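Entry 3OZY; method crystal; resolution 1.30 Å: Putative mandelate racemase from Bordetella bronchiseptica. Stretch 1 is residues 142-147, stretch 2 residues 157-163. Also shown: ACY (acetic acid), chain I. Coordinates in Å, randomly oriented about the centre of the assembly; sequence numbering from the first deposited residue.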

ATOM      1  N   TYR A 142     -13.746  -3.827  24.990  1.00  6.49           N
ATOM      2  CA  TYR A 142     -12.535  -4.152  25.713  1.00  7.48           C
ATOM      3  C   TYR A 142     -11.651  -2.928  25.826  1.00  6.39           C
ATOM      4  O   TYR A 142     -11.643  -2.071  24.942  1.00  7.39           O
ATOM      5  CB  TYR A 142     -11.782  -5.322  25.078  1.00  7.03           C
ATOM      6  CG  TYR A 142     -11.029  -5.074  23.776  1.00  6.87           C
ATOM      7  CD1 TYR A 142      -9.728  -4.570  23.782  1.00  7.40           C
ATOM      8  CD2 TYR A 142     -11.583  -5.435  22.544  1.00  5.96           C
ATOM      9  CE1 TYR A 142      -9.011  -4.403  22.600  1.00  6.37           C
ATOM     10  CE2 TYR A 142     -10.881  -5.259  21.358  1.00  7.14           C
ATOM     11  CZ  TYR A 142      -9.597  -4.747  21.390  1.00  6.17           C
ATOM     12  OH  TYR A 142      -8.862  -4.581  20.221  1.00  7.34           O
ATOM     13  N   ALA A 143     -10.890  -2.868  26.915  1.00  7.77           N
ATOM     14  CA  ALA A 143     -10.004  -1.744  27.181  1.00  6.81           C
ATOM     15  C   ALA A 143      -8.715  -1.927  26.396  1.00  6.84           C
ATOM     16  O   ALA A 143      -7.993  -2.908  26.593  1.00  7.69           O
ATOM     17  CB  ALA A 143      -9.710  -1.650  28.684  1.00  7.96           C
ATOM     18  N   SER A 144      -8.426  -0.969  25.522  1.00  6.82           N
ATOM     19  CA  SER A 144      -7.274  -1.043  24.643  1.00  6.81           C
ATOM     20  C   SER A 144      -6.304   0.097  24.974  1.00  7.38           C
ATOM     21  O   SER A 144      -6.659   1.254  24.763  1.00  7.53           O
ATOM     22  CB  SER A 144      -7.768  -0.907  23.197  1.00  8.27           C
ATOM     23  OG  SER A 144      -6.703  -1.035  22.276  1.00  7.60           O
ATOM     24  N   SER A 145      -5.104  -0.171  25.504  1.00  7.16           N
ATOM     25  CA  SER A 145      -4.581  -1.465  25.944  1.00  7.06           C
ATOM     26  C   SER A 145      -3.650  -1.183  27.119  1.00  7.52           C
ATOM     27  O   SER A 145      -3.361  -0.028  27.426  1.00  8.78           O
ATOM     28  CB  SER A 145      -3.725  -2.112  24.850  1.00  6.60           C
ATOM     29  OG  SER A 145      -4.502  -2.529  23.740  1.00  7.59           O
ATOM     30  N   ILE A 146      -3.180  -2.251  27.751  1.00  7.07           N
ATOM     31  CA  ILE A 146      -2.094  -2.218  28.728  1.00  7.37           C
ATOM     32  C   ILE A 146      -0.813  -2.361  27.911  1.00  7.77           C
ATOM     33  O   ILE A 146      -0.658  -3.334  27.161  1.00  7.75           O
ATOM     34  CB  ILE A 146      -2.246  -3.376  29.724  1.00  7.18           C
ATOM     35  CG1 ILE A 146      -3.568  -3.222  30.483  1.00  9.05           C
ATOM     36  CG2 ILE A 146      -1.053  -3.434  30.677  1.00  8.21           C
ATOM     37  CD1 ILE A 146      -3.994  -4.446  31.271  1.00 12.98           C
ATOM     38  N   TYR A 147       0.074  -1.373  27.994  1.00  7.43           N
ATOM     39  CA  TYR A 147       1.228  -1.293  27.100  1.00  6.97           C
ATOM     40  C   TYR A 147       2.506  -1.896  27.699  1.00  7.04           C
ATOM     41  O   TYR A 147       2.474  -2.511  28.771  1.00  8.23           O
ATOM     42  CB  TYR A 147       1.434   0.158  26.611  1.00  6.76           C
ATOM     43  CG  TYR A 147       0.533   0.503  25.432  1.00  6.95           C
ATOM     44  CD1 TYR A 147      -0.833   0.691  25.606  1.00  7.79           C
ATOM     45  CD2 TYR A 147       1.047   0.618  24.144  1.00  7.73           C
ATOM     46  CE1 TYR A 147      -1.673   0.988  24.527  1.00  8.19           C
ATOM     47  CE2 TYR A 147       0.216   0.916  23.062  1.00  7.64           C
ATOM     48  CZ  TYR A 147      -1.139   1.100  23.262  1.00  7.50           C
ATOM     49  OH  TYR A 147      -1.970   1.395  22.196  1.00  9.35           O
ATOM     50  N   ASP A 157      -2.383  -4.803  38.157  1.00  9.73           N
ATOM     51  CA  ASP A 157      -3.043  -3.632  38.742  1.00 10.94           C
ATOM     52  C   ASP A 157      -3.817  -2.868  37.676  1.00  9.74           C
ATOM     53  O   ASP A 157      -4.960  -2.471  37.887  1.00 10.88           O
ATOM     54  CB  ASP A 157      -2.023  -2.675  39.372  1.00 10.73           C
ATOM     55  CG  ASP A 157      -1.503  -3.150  40.720  1.00 14.88           C
ATOM     56  OD1 ASP A 157      -2.094  -4.072  41.329  1.00 13.99           O
ATOM     57  OD2 ASP A 157      -0.484  -2.584  41.171  1.00 14.87           O
ATOM     58  N   GLU A 158      -3.187  -2.645  36.524  1.00  9.35           N
ATOM     59  CA  GLU A 158      -3.864  -1.883  35.486  1.00  9.76           C
ATOM     60  C   GLU A 158      -5.092  -2.636  34.968  1.00  9.26           C
ATOM     61  O   GLU A 158      -6.153  -2.037  34.771  1.00 10.07           O
ATOM     62  CB  GLU A 158      -2.931  -1.486  34.340  1.00 11.20           C
ATOM     63  CG  GLU A 158      -3.669  -0.582  33.375  1.00 14.63           C
ATOM     64  CD  GLU A 158      -2.817   0.055  32.303  1.00 14.40           C
ATOM     65  OE1 GLU A 158      -1.570  -0.056  32.343  1.00 10.79           O
ATOM     66  OE2 GLU A 158      -3.442   0.690  31.414  1.00 14.01           O
ATOM     67  N   LEU A 159      -4.963  -3.948  34.770  1.00  8.79           N
ATOM     68  CA  LEU A 159      -6.111  -4.742  34.340  1.00  8.77           C
ATOM     69  C   LEU A 159      -7.250  -4.649  35.342  1.00  9.92           C
ATOM     70  O   LEU A 159      -8.403  -4.405  34.972  1.00 10.66           O
ATOM     71  CB  LEU A 159      -5.722  -6.205  34.131  1.00 10.13           C
ATOM     72  CG  LEU A 159      -6.873  -7.124  33.723  1.00  9.67           C
ATOM     73  CD1 LEU A 159      -7.506  -6.648  32.415  1.00  9.50           C
ATOM     74  CD2 LEU A 159      -6.385  -8.564  33.600  1.00 11.61           C
ATOM     75  N   ALA A 160      -6.930  -4.848  36.617  1.00  9.99           N
ATOM     76  CA  ALA A 160      -7.943  -4.761  37.664  1.00 11.43           C
ATOM     77  C   ALA A 160      -8.627  -3.395  37.665  1.00 10.15           C
ATOM     78  O   ALA A 160      -9.833  -3.307  37.874  1.00 12.08           O
ATOM     79  CB  ALA A 160      -7.334  -5.063  39.032  1.00 11.98           C
ATOM     80  N   GLY A 161      -7.858  -2.338  37.412  1.00 11.46           N
ATOM     81  CA  GLY A 161      -8.411  -0.998  37.301  1.00 11.49           C
ATOM     82  C   GLY A 161      -9.438  -0.858  36.182  1.00 12.39           C
ATOM     83  O   GLY A 161     -10.507  -0.278  36.378  1.00 12.29           O
ATOM     84  N   TRP A 162      -9.130  -1.383  34.995  1.00 11.09           N
ATOM     85  CA  TRP A 162     -10.085  -1.296  33.882  1.00 11.72           C
ATOM     86  C   TRP A 162     -11.334  -2.141  34.140  1.00  9.80           C
ATOM     87  O   TRP A 162     -12.449  -1.748  33.786  1.00 12.09           O
ATOM     88  CB  TRP A 162      -9.421  -1.640  32.529  1.00 10.08           C
ATOM     89  CG  TRP A 162      -8.386  -0.635  32.160  1.00  9.75           C
ATOM     90  CD1 TRP A 162      -7.058  -0.862  31.949  1.00 11.12           C
ATOM     91  CD2 TRP A 162      -8.580   0.777  32.027  1.00 11.10           C
ATOM     92  NE1 TRP A 162      -6.414   0.323  31.671  1.00 11.78           N
ATOM     93  CE2 TRP A 162      -7.326   1.343  31.724  1.00 11.10           C
ATOM     94  CE3 TRP A 162      -9.695   1.620  32.134  1.00 12.26           C
ATOM     95  CZ2 TRP A 162      -7.154   2.713  31.519  1.00 13.35           C
ATOM     96  CZ3 TRP A 162      -9.520   2.981  31.932  1.00 13.33           C
ATOM     97  CH2 TRP A 162      -8.261   3.512  31.630  1.00 13.72           C
ATOM     98  N   VAL A 163     -11.153  -3.294  34.775  1.00 10.18           N
ATOM     99  CA  VAL A 163     -12.288  -4.114  35.182  1.00 12.89           C
ATOM    100  C   VAL A 163     -13.186  -3.357  36.171  1.00 13.94           C
ATOM    101  O   VAL A 163     -14.413  -3.390  36.056  1.00 13.94           O
ATOM    102  CB  VAL A 163     -11.824  -5.462  35.770  1.00 12.90           C
ATOM    103  CG1 VAL A 163     -12.984  -6.188  36.426  1.00 15.25           C
ATOM    104  CG2 VAL A 163     -11.193  -6.326  34.671  1.00 13.10           C
TER
HETATM  105  C   ACY I 396      -0.540   0.855  18.938  1.00 11.67           C
HETATM  106  O   ACY I 396      -0.008  -0.245  19.169  1.00 12.37           O
HETATM  107  OXT ACY I 396      -1.122   1.535  19.810  1.00 13.89           O
HETATM  108  CH3 ACY I 396      -0.473   1.421  17.550  1.00 18.45           C
HETATM  109  O   HOH W   1      -2.470   1.933  29.200  1.00  9.40           O
HETATM  110  O   HOH W   2      -0.172   0.688  30.050  1.00  8.71           O

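Strand 142-146 and the helix that includes residues 157-163 lie side by side and run nearly antiparallel: their N-to-C directions differ by 165°, and the axes approach to 9.4 Å. The register follows from the nearest CA atoms. Ala 143 CA lies 6.7 Å from Trp 162 CA, and Ile 146 CA lies 7.0 Å from Glu 158 CA, so advancing three residues along the strand matches going back one turn of the helix. That turn is held by regular backbone hydrogen bonds, such as Trp 162 N to Glu 158 O at 3.1 Å. The two residues that face the helix are three apart rather than two, and the peptide bond between Ser 144 and Ser 145 is cis. The CA-to-CB bonds of Ala 143 and Ile 146 point toward the helix, whereas those of Ser 144 and Ser 145 point away.

Apolar packing supplies much of the contact, which buries 237 Å² in total. Ile 146 gives the largest share, 83 Å². With chi1 m and chi2 t, its CD1 reaches the helix backbone at Leu 159 N (3.7 Å) and meets Leu 159 CB at 3.8 Å. Its CG1 lies 4.5 Å from Trp 162 CD1, near the plane of the indole and at its edge. Ala 143 makes a different approach to the same ring: its CB is 3.9 Å from Trp 162 CG and 4.3 Å from the centroid of the five-membered ring, 29° off the ring normal. This is an off-centre CH-pi contact.

No direct hydrogen bond joins the stretches; water carries the polar link, and the carboxylate of Glu 158 is its hub. Within the helix, Trp 162 NE1 donates to Glu 158 OE2 at 3.0 Å with an N-H...O angle of 169°, tying together two side chains one turn apart. Ser 145 O is 4.1 Å from Glu 158 OE2, too far for a direct bond, and water 1 spans the gap by donating to both, at 2.8 Å to Ser 145 O and 2.7 Å to Glu 158 OE2. Water 2 accepts from Tyr 147 N at 2.9 Å and donates to Glu 158 OE1 at 2.8 Å. The carboxylate thus serves both a strand carbonyl and the amide that follows the strand.

Outside this interface, Tyr 147 OH donates a short hydrogen bond of 2.5 Å to OXT of the acetic acid, probably a crystallisation component.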